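Local coordinates for protein T cell receptor gamma chain (PDB 7L15) that pairs with a mu chain to form the marsupial gamma-mu T cell receptor, an immunoglobulin-fold receptor associated with antigen recognition, at residues B[142-147]-B[187-192]; B[159-164]-B[201-206]. All blocks are in the same frame, centred on the assembly; numbering follows the deposited sequence.

Interaction 1: B[142-147]-B[187-192]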
ATOM      1  N   SER B 142     -12.505  -7.529 -24.058  1.00 48.02           N
ATOM      2  CA  SER B 142     -11.393  -7.084 -23.234  1.00 46.65           C
ATOM      3  C   SER B 142     -10.625  -8.319 -22.790  1.00 42.78           C
ATOM      4  O   SER B 142     -11.119  -9.444 -22.884  1.00 45.11           O
ATOM      5  CB  SER B 142     -11.878  -6.250 -22.038  1.00 45.34           C
ATOM      6  OG  SER B 142     -12.934  -6.877 -21.332  1.00 50.29           O
ATOM      7  N   GLY B 143      -9.406  -8.101 -22.314  1.00 46.22           N
ATOM      8  CA  GLY B 143      -8.530  -9.211 -22.012  1.00 51.15           C
ATOM      9  C   GLY B 143      -7.783  -8.990 -20.722  1.00 50.10           C
ATOM     10  O   GLY B 143      -7.395  -7.863 -20.416  1.00 47.96           O
ATOM     11  N   THR B 144      -7.572 -10.054 -19.958  1.00 48.81           N
ATOM     12  CA  THR B 144      -6.969  -9.958 -18.633  1.00 45.74           C
ATOM     13  C   THR B 144      -5.611 -10.653 -18.621  1.00 43.18           C
ATOM     14  O   THR B 144      -5.510 -11.847 -18.924  1.00 46.14           O
ATOM     15  CB  THR B 144      -7.883 -10.560 -17.568  1.00 36.23           C
ATOM     16  OG1 THR B 144      -9.166  -9.919 -17.624  1.00 36.97           O
ATOM     17  CG2 THR B 144      -7.292 -10.357 -16.174  1.00 34.67           C
ATOM     18  N   TYR B 145      -4.575  -9.890 -18.304  1.00 46.35           N
ATOM     19  CA  TYR B 145      -3.258 -10.425 -18.012  1.00 38.19           C
ATOM     20  C   TYR B 145      -3.194 -10.737 -16.534  1.00 40.14           C
ATOM     21  O   TYR B 145      -3.678  -9.971 -15.705  1.00 40.65           O
ATOM     22  CB  TYR B 145      -2.153  -9.424 -18.357  1.00 42.57           C
ATOM     23  CG  TYR B 145      -2.168  -8.942 -19.770  1.00 51.56           C
ATOM     24  CD1 TYR B 145      -2.983  -7.883 -20.155  1.00 54.94           C
ATOM     25  CD2 TYR B 145      -1.370  -9.542 -20.730  1.00 54.26           C
ATOM     26  CE1 TYR B 145      -2.999  -7.441 -21.467  1.00 60.25           C
ATOM     27  CE2 TYR B 145      -1.378  -9.109 -22.029  1.00 61.57           C
ATOM     28  CZ  TYR B 145      -2.190  -8.059 -22.397  1.00 64.24           C
ATOM     29  OH  TYR B 145      -2.182  -7.642 -23.710  1.00 74.67           O
ATOM     30  N   ILE B 146      -2.593 -11.862 -16.203  1.00 41.24           N
ATOM     31  CA  ILE B 146      -2.517 -12.304 -14.825  1.00 40.65           C
ATOM     32  C   ILE B 146      -1.066 -12.631 -14.529  1.00 43.48           C
ATOM     33  O   ILE B 146      -0.441 -13.397 -15.268  1.00 44.83           O
ATOM     34  CB  ILE B 146      -3.410 -13.536 -14.586  1.00 43.85           C
ATOM     35  CG1 ILE B 146      -4.872 -13.213 -14.909  1.00 42.02           C
ATOM     36  CG2 ILE B 146      -3.231 -14.054 -13.161  1.00 42.86           C
ATOM     37  CD1 ILE B 146      -5.755 -14.472 -15.069  1.00 40.90           C
ATOM     38  N   CYS B 147      -0.526 -12.071 -13.454  1.00 38.21           N
ATOM     39  CA  CYS B 147       0.751 -12.556 -12.957  1.00 43.50           C
ATOM     40  C   CYS B 147       0.603 -13.057 -11.529  1.00 40.62           C
ATOM     41  O   CYS B 147       0.276 -12.279 -10.625  1.00 41.36           O
ATOM     42  CB  CYS B 147       1.853 -11.504 -13.012  1.00 45.09           C
ATOM     43  SG  CYS B 147       3.387 -12.309 -12.422  1.00 49.99           S
ATOM     44  N   VAL B 187      -1.210 -12.673  -6.351  1.00 42.55           N
ATOM     45  CA  VAL B 187      -1.587 -12.567  -7.755  1.00 45.73           C
ATOM     46  C   VAL B 187      -2.020 -11.131  -8.029  1.00 39.42           C
ATOM     47  O   VAL B 187      -2.652 -10.498  -7.189  1.00 39.52           O
ATOM     48  CB  VAL B 187      -2.691 -13.583  -8.120  1.00 44.86           C
ATOM     49  CG1 VAL B 187      -3.974 -13.215  -7.496  1.00 53.76           C
ATOM     50  CG2 VAL B 187      -2.864 -13.662  -9.605  1.00 43.67           C
ATOM     51  N   SER B 188      -1.646 -10.602  -9.187  1.00 38.25           N
ATOM     52  CA  SER B 188      -2.257  -9.370  -9.671  1.00 36.72           C
ATOM     53  C   SER B 188      -2.701  -9.566 -11.107  1.00 36.08           C
ATOM     54  O   SER B 188      -2.228 -10.462 -11.811  1.00 42.33           O
ATOM     55  CB  SER B 188      -1.313  -8.172  -9.602  1.00 34.61           C
ATOM     56  OG  SER B 188      -0.387  -8.229 -10.659  1.00 43.56           O
ATOM     57  N   TRP B 189      -3.615  -8.714 -11.553  1.00 34.94           N
ATOM     58  CA  TRP B 189      -4.131  -8.911 -12.898  1.00 42.01           C
ATOM     59  C   TRP B 189      -4.606  -7.592 -13.494  1.00 42.76           C
ATOM     60  O   TRP B 189      -4.996  -6.666 -12.779  1.00 49.16           O
ATOM     61  CB  TRP B 189      -5.246  -9.958 -12.908  1.00 36.92           C
ATOM     62  CG  TRP B 189      -6.517  -9.645 -12.140  1.00 41.17           C
ATOM     63  CD1 TRP B 189      -7.704  -9.212 -12.669  1.00 45.37           C
ATOM     64  CD2 TRP B 189      -6.754  -9.830 -10.735  1.00 44.70           C
ATOM     65  NE1 TRP B 189      -8.651  -9.091 -11.681  1.00 43.96           N
ATOM     66  CE2 TRP B 189      -8.101  -9.474 -10.487  1.00 42.93           C
ATOM     67  CE3 TRP B 189      -5.962 -10.260  -9.663  1.00 45.08           C
ATOM     68  CZ2 TRP B 189      -8.673  -9.530  -9.209  1.00 43.37           C
ATOM     69  CZ3 TRP B 189      -6.530 -10.312  -8.392  1.00 38.76           C
ATOM     70  CH2 TRP B 189      -7.874  -9.951  -8.178  1.00 46.53           C
ATOM     71  N   LEU B 190      -4.558  -7.518 -14.818  1.00 41.32           N
ATOM     72  CA  LEU B 190      -4.809  -6.277 -15.540  1.00 38.07           C
ATOM     73  C   LEU B 190      -5.783  -6.560 -16.675  1.00 40.76           C
ATOM     74  O   LEU B 190      -5.455  -7.279 -17.627  1.00 42.56           O
ATOM     75  CB  LEU B 190      -3.506  -5.685 -16.065  1.00 40.13           C
ATOM     76  CG  LEU B 190      -3.601  -4.474 -16.999  1.00 44.00           C
ATOM     77  CD1 LEU B 190      -3.925  -3.218 -16.212  1.00 36.41           C
ATOM     78  CD2 LEU B 190      -2.319  -4.295 -17.809  1.00 36.93           C
ATOM     79  N   THR B 191      -6.980  -6.000 -16.561  1.00 38.93           N
ATOM     80  CA  THR B 191      -8.012  -6.100 -17.579  1.00 43.42           C
ATOM     81  C   THR B 191      -7.982  -4.829 -18.421  1.00 43.98           C
ATOM     82  O   THR B 191      -8.078  -3.728 -17.876  1.00 47.31           O
ATOM     83  CB  THR B 191      -9.372  -6.289 -16.910  1.00 39.54           C
ATOM     84  OG1 THR B 191      -9.312  -7.454 -16.070  1.00 43.60           O
ATOM     85  CG2 THR B 191     -10.461  -6.438 -17.948  1.00 37.70           C
ATOM     86  N   VAL B 192      -7.835  -4.979 -19.741  1.00 50.22           N
ATOM     87  CA  VAL B 192      -7.717  -3.839 -20.648  1.00 50.67           C
ATOM     88  C   VAL B 192      -8.642  -4.014 -21.838  1.00 48.39           C
ATOM     89  O   VAL B 192      -8.963  -5.141 -22.233  1.00 46.20           O
ATOM     90  CB  VAL B 192      -6.275  -3.640 -21.147  1.00 56.01           C
ATOM     91  CG1 VAL B 192      -5.325  -3.486 -19.973  1.00 61.15           C
ATOM     92  CG2 VAL B 192      -5.864  -4.787 -22.046  1.00 50.83           C
TER
HETATM   93  O   HOH W   1       1.798  -9.874  -9.497  1.00 46.45           O
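Segments 142-147 and 187-192 belong to the antiparallel B and E strands of the C1-set immunoglobulin sandwich, in the middle of its four-stranded sheet. The axes of the two segments, taken N to C, are 163° apart, and three reciprocal pairs of backbone hydrogen bonds set the register at Gly143-Val192, Tyr145-Leu190 and Cys147-Ser188. On the face that meets the mu chain, Trp189 CG takes the crowded position between its backbone N and carbonyl carbon (chi1 64°). The indole therefore lies alongside Thr144, whose CG2 nudges CD1 at 3.7 Å, while Ile146 CG1 fits against Trp189 CB at 3.8 Å. Ile146 CG2 then meets Val187 CG2 at 3.6 Å, closing the row. Trp189 NE1 itself bonds to Ser188 OG of the mu chain. On the other, inner face, Val192 CG2 nestles at the in-plane edge of the Tyr145 ring, 3.9 Å from CE1, and Leu190 CD2 approaches CD1 of the same ring more loosely. A water donates to Cys147 O and also meets Ser188 OG, a hydroxyl shared with Trp161. Thr144 OG1, which also bonds Glu136 OE2, accepts a hydrogen bond from Thr191 OG1 at 2.9 Å.

Interaction 2: B[159-164]-B[201-206]; sequences TYWKED and LTYFYQ
The C and F strands of the C1-set immunoglobulin domain pair here, strand 159-163 running antiparallel to 201-206 at 159°. Two reciprocal backbone pairs fix the register. At Lys162-Thr202 the bonds are short and nearly straight, with Thr202 N 2.7 Å from Lys162 O; at Tyr160-Phe204 they are a little longer, Tyr160 N lying 3.0 Å from Phe204 O. The two faces are both aromatic but built differently. On the face of Trp161 and Tyr203, the tyrosine presents an edge to the indole, its CD1 over the centre of the ring system and 3.5 Å from Trp161 CE2. The planes stand at 65°, a T-shaped pair. The hydroxyl end of Tyr203 reaches on to Thr159, whose CG2 sits 3.5 Å from OH. On the other face, Tyr160 CG occupies the crowded position (chi1 39°), which brings one face of its ring up against Phe204 CB. That carbon stands 3.6 Å from the Tyr160 ring centroid, close to the ring normal, in a CH-pi contact. The two ring planes are only slightly inclined, but their centroids are 5.0 Å apart, so the rings are laterally displaced and it is CB that fills the Tyr160 face. The aliphatic chain of Lys162 crosses Phe204 at about a right angle, its CD 3.7 Å from CE1, and carries NZ on to Ser167 O. Tyr160 is tethered at its tip: Gln206 NE2 donates to OH at 2.8 Å, in the plane of the amide, which is turned almost perpendicular to the ring. Strand 215-219 continues the sheet beyond 201-206, hydrogen-bonding to Leu201, Tyr203 and Tyr205, while Trp161 and Tyr203 face strands 142-152 and 183-193 of the opposing sheet.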
ATOM      1  N   THR B 159       4.376  -4.687  -6.989  1.00 39.17           N
ATOM      2  CA  THR B 159       4.195  -5.051  -8.387  1.00 40.90           C
ATOM      3  C   THR B 159       3.436  -3.936  -9.089  1.00 48.23           C
ATOM      4  O   THR B 159       2.599  -3.267  -8.479  1.00 47.94           O
ATOM      5  CB  THR B 159       3.424  -6.371  -8.557  1.00 43.79           C
ATOM      6  OG1 THR B 159       2.070  -6.187  -8.138  1.00 47.91           O
ATOM      7  CG2 THR B 159       4.040  -7.482  -7.734  1.00 44.33           C
ATOM      8  N   TYR B 160       3.736  -3.732 -10.373  1.00 44.15           N
ATOM      9  CA  TYR B 160       3.042  -2.711 -11.141  1.00 39.89           C
ATOM     10  C   TYR B 160       3.136  -3.035 -12.631  1.00 46.31           C
ATOM     11  O   TYR B 160       4.062  -3.708 -13.091  1.00 49.31           O
ATOM     12  CB  TYR B 160       3.566  -1.292 -10.831  1.00 45.88           C
ATOM     13  CG  TYR B 160       5.081  -1.141 -10.631  1.00 48.37           C
ATOM     14  CD1 TYR B 160       5.698  -1.622  -9.486  1.00 53.29           C
ATOM     15  CD2 TYR B 160       5.875  -0.483 -11.569  1.00 50.46           C
ATOM     16  CE1 TYR B 160       7.067  -1.495  -9.283  1.00 58.56           C
ATOM     17  CE2 TYR B 160       7.267  -0.332 -11.370  1.00 45.53           C
ATOM     18  CZ  TYR B 160       7.849  -0.845 -10.218  1.00 55.39           C
ATOM     19  OH  TYR B 160       9.205  -0.742  -9.968  1.00 52.68           O
ATOM     20  N   TRP B 161       2.141  -2.558 -13.368  1.00 46.39           N
ATOM     21  CA  TRP B 161       2.038  -2.724 -14.806  1.00 43.95           C
ATOM     22  C   TRP B 161       2.157  -1.359 -15.465  1.00 47.12           C
ATOM     23  O   TRP B 161       1.526  -0.400 -15.021  1.00 57.07           O
ATOM     24  CB  TRP B 161       0.703  -3.361 -15.190  1.00 46.85           C
ATOM     25  CG  TRP B 161       0.400  -4.642 -14.467  1.00 43.65           C
ATOM     26  CD1 TRP B 161       0.114  -4.791 -13.135  1.00 43.62           C
ATOM     27  CD2 TRP B 161       0.338  -5.951 -15.040  1.00 41.79           C
ATOM     28  NE1 TRP B 161      -0.109  -6.119 -12.844  1.00 40.82           N
ATOM     29  CE2 TRP B 161       0.018  -6.850 -13.996  1.00 38.74           C
ATOM     30  CE3 TRP B 161       0.524  -6.455 -16.336  1.00 45.18           C
ATOM     31  CZ2 TRP B 161      -0.121  -8.223 -14.205  1.00 41.09           C
ATOM     32  CZ3 TRP B 161       0.389  -7.837 -16.545  1.00 47.09           C
ATOM     33  CH2 TRP B 161       0.074  -8.700 -15.480  1.00 43.17           C
ATOM     34  N   LYS B 162       2.961  -1.272 -16.522  1.00 49.44           N
ATOM     35  CA  LYS B 162       3.056  -0.066 -17.330  1.00 52.45           C
ATOM     36  C   LYS B 162       2.846  -0.418 -18.796  1.00 58.11           C
ATOM     37  O   LYS B 162       3.124  -1.540 -19.228  1.00 62.17           O
ATOM     38  CB  LYS B 162       4.405   0.619 -17.173  1.00 54.22           C
ATOM     39  CG  LYS B 162       4.732   1.098 -15.776  1.00 63.18           C
ATOM     40  CD  LYS B 162       5.977   1.983 -15.811  1.00 73.94           C
ATOM     41  CE  LYS B 162       6.324   2.470 -14.420  1.00 76.10           C
ATOM     42  NZ  LYS B 162       5.082   2.859 -13.712  1.00 78.98           N
ATOM     43  N   GLU B 163       2.353   0.544 -19.564  1.00 54.76           N
ATOM     44  CA  GLU B 163       2.348   0.391 -21.011  1.00 64.76           C
ATOM     45  C   GLU B 163       3.423   1.284 -21.607  1.00 63.93           C
ATOM     46  O   GLU B 163       3.733   2.348 -21.063  1.00 65.24           O
ATOM     47  CB  GLU B 163       0.985   0.723 -21.618  1.00 70.43           C
ATOM     48  CG  GLU B 163       0.522   2.142 -21.422  1.00 78.49           C
ATOM     49  CD  GLU B 163      -0.875   2.343 -21.959  1.00 85.78           C
ATOM     50  OE1 GLU B 163      -1.683   3.038 -21.298  1.00 90.28           O
ATOM     51  OE2 GLU B 163      -1.169   1.779 -23.037  1.00 83.41           O
ATOM     52  N   ASP B 164       4.021   0.821 -22.704  1.00 68.36           N
ATOM     53  CA  ASP B 164       5.084   1.584 -23.346  1.00 82.51           C
ATOM     54  C   ASP B 164       4.555   2.946 -23.778  1.00 88.93           C
ATOM     55  O   ASP B 164       3.484   3.048 -24.385  1.00 82.67           O
ATOM     56  CB  ASP B 164       5.642   0.820 -24.548  1.00 87.12           C
ATOM     57  CG  ASP B 164       6.194  -0.543 -24.169  1.00 94.75           C
ATOM     58  OD1 ASP B 164       6.001  -0.973 -23.009  1.00 97.05           O
ATOM     59  OD2 ASP B 164       6.824  -1.185 -25.036  1.00 97.97           O
ATOM     60  N   LEU B 201       3.211  -4.007 -23.139  1.00 51.32           N
ATOM     61  CA  LEU B 201       3.115  -3.798 -21.704  1.00 53.27           C
ATOM     62  C   LEU B 201       4.407  -4.232 -21.029  1.00 48.62           C
ATOM     63  O   LEU B 201       5.115  -5.112 -21.525  1.00 48.32           O
ATOM     64  CB  LEU B 201       1.953  -4.590 -21.123  1.00 57.58           C
ATOM     65  CG  LEU B 201       0.587  -4.289 -21.728  1.00 68.69           C
ATOM     66  CD1 LEU B 201      -0.465  -5.095 -20.994  1.00 72.42           C
ATOM     67  CD2 LEU B 201       0.273  -2.804 -21.665  1.00 65.59           C
ATOM     68  N   THR B 202       4.711  -3.618 -19.887  1.00 39.57           N
ATOM     69  CA  THR B 202       5.793  -4.089 -19.036  1.00 48.58           C
ATOM     70  C   THR B 202       5.273  -4.342 -17.623  1.00 48.68           C
ATOM     71  O   THR B 202       4.493  -3.556 -17.078  1.00 44.41           O
ATOM     72  CB  THR B 202       6.970  -3.108 -19.024  1.00 42.32           C
ATOM     73  OG1 THR B 202       7.414  -2.883 -20.369  1.00 50.86           O
ATOM     74  CG2 THR B 202       8.121  -3.707 -18.250  1.00 44.52           C
ATOM     75  N   TYR B 203       5.683  -5.468 -17.053  1.00 44.05           N
ATOM     76  CA  TYR B 203       5.322  -5.875 -15.706  1.00 41.71           C
ATOM     77  C   TYR B 203       6.570  -5.834 -14.832  1.00 41.00           C
ATOM     78  O   TYR B 203       7.618  -6.369 -15.216  1.00 41.42           O
ATOM     79  CB  TYR B 203       4.711  -7.280 -15.716  1.00 40.27           C
ATOM     80  CG  TYR B 203       4.512  -7.885 -14.337  1.00 35.71           C
ATOM     81  CD1 TYR B 203       3.368  -7.613 -13.596  1.00 37.32           C
ATOM     82  CD2 TYR B 203       5.480  -8.721 -13.777  1.00 44.83           C
ATOM     83  CE1 TYR B 203       3.185  -8.167 -12.331  1.00 42.69           C
ATOM     84  CE2 TYR B 203       5.319  -9.273 -12.506  1.00 45.18           C
ATOM     85  CZ  TYR B 203       4.170  -9.000 -11.793  1.00 50.05           C
ATOM     86  OH  TYR B 203       4.010  -9.559 -10.545  1.00 50.33           O
ATOM     87  N   PHE B 204       6.455  -5.208 -13.660  1.00 39.98           N
ATOM     88  CA  PHE B 204       7.573  -5.034 -12.736  1.00 42.53           C
ATOM     89  C   PHE B 204       7.257  -5.624 -11.371  1.00 45.29           C
ATOM     90  O   PHE B 204       6.124  -5.533 -10.894  1.00 46.22           O
ATOM     91  CB  PHE B 204       7.891  -3.567 -12.493  1.00 43.36           C
ATOM     92  CG  PHE B 204       8.212  -2.795 -13.715  1.00 53.31           C
ATOM     93  CD1 PHE B 204       7.228  -2.103 -14.387  1.00 52.97           C
ATOM     94  CD2 PHE B 204       9.517  -2.715 -14.169  1.00 59.03           C
ATOM     95  CE1 PHE B 204       7.540  -1.356 -15.515  1.00 56.62           C
ATOM     96  CE2 PHE B 204       9.830  -1.967 -15.294  1.00 56.04           C
ATOM     97  CZ  PHE B 204       8.841  -1.292 -15.963  1.00 45.44           C
ATOM     98  N   TYR B 205       8.281  -6.145 -10.694  1.00 43.51           N
ATOM     99  CA  TYR B 205       8.134  -6.412  -9.269  1.00 49.70           C
ATOM    100  C   TYR B 205       9.446  -6.169  -8.531  1.00 47.73           C
ATOM    101  O   TYR B 205      10.535  -6.292  -9.094  1.00 43.99           O
ATOM    102  CB  TYR B 205       7.604  -7.840  -8.991  1.00 43.87           C
ATOM    103  CG  TYR B 205       8.487  -8.985  -9.428  1.00 50.39           C
ATOM    104  CD1 TYR B 205       8.420  -9.485 -10.722  1.00 45.31           C
ATOM    105  CD2 TYR B 205       9.370  -9.590  -8.532  1.00 53.67           C
ATOM    106  CE1 TYR B 205       9.223 -10.554 -11.112  1.00 55.49           C
ATOM    107  CE2 TYR B 205      10.159 -10.647  -8.904  1.00 50.79           C
ATOM    108  CZ  TYR B 205      10.097 -11.123 -10.192  1.00 55.31           C
ATOM    109  OH  TYR B 205      10.911 -12.178 -10.534  1.00 57.10           O
ATOM    110  N   GLN B 206       9.318  -5.807  -7.256  1.00 46.51           N
ATOM    111  CA  GLN B 206      10.437  -5.623  -6.348  1.00 45.89           C
ATOM    112  C   GLN B 206      10.269  -6.539  -5.143  1.00 51.43           C
ATOM    113  O   GLN B 206       9.151  -6.799  -4.683  1.00 52.25           O
ATOM    114  CB  GLN B 206      10.556  -4.170  -5.850  1.00 44.07           C
ATOM    115  CG  GLN B 206      10.894  -3.160  -6.924  1.00 49.24           C
ATOM    116  CD  GLN B 206      10.676  -1.738  -6.447  1.00 55.65           C
ATOM    117  OE1 GLN B 206      11.063  -1.388  -5.340  1.00 64.20           O
ATOM    118  NE2 GLN B 206      10.034  -0.921  -7.271  1.00 59.37           N
TER

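In the fold
Interactions 1 and 2, with centres 12 Å apart, join strand pairs in the two facing sheets of one beta sandwich, and their segments alternate along the chain: B, C, E, F. The sheets meet through the inner faces. Ser188 OG lies 3.1 Å from Trp161 NE1, a probable hydrogen bond, and Tyr145 CB packs at 3.5 Å on Trp161 CZ3 while Tyr145 CE1 is likewise 3.5 Å from Leu201 CD1. Cys147, on the B strand where C1-set domains usually place a disulfide cysteine, instead meets a tyrosine, its SG 3.4 Å from Tyr203 OH. A bound NAG lies about 5 Å from the Asp164 side chain, and one lies about 10 Å from that of Tyr145.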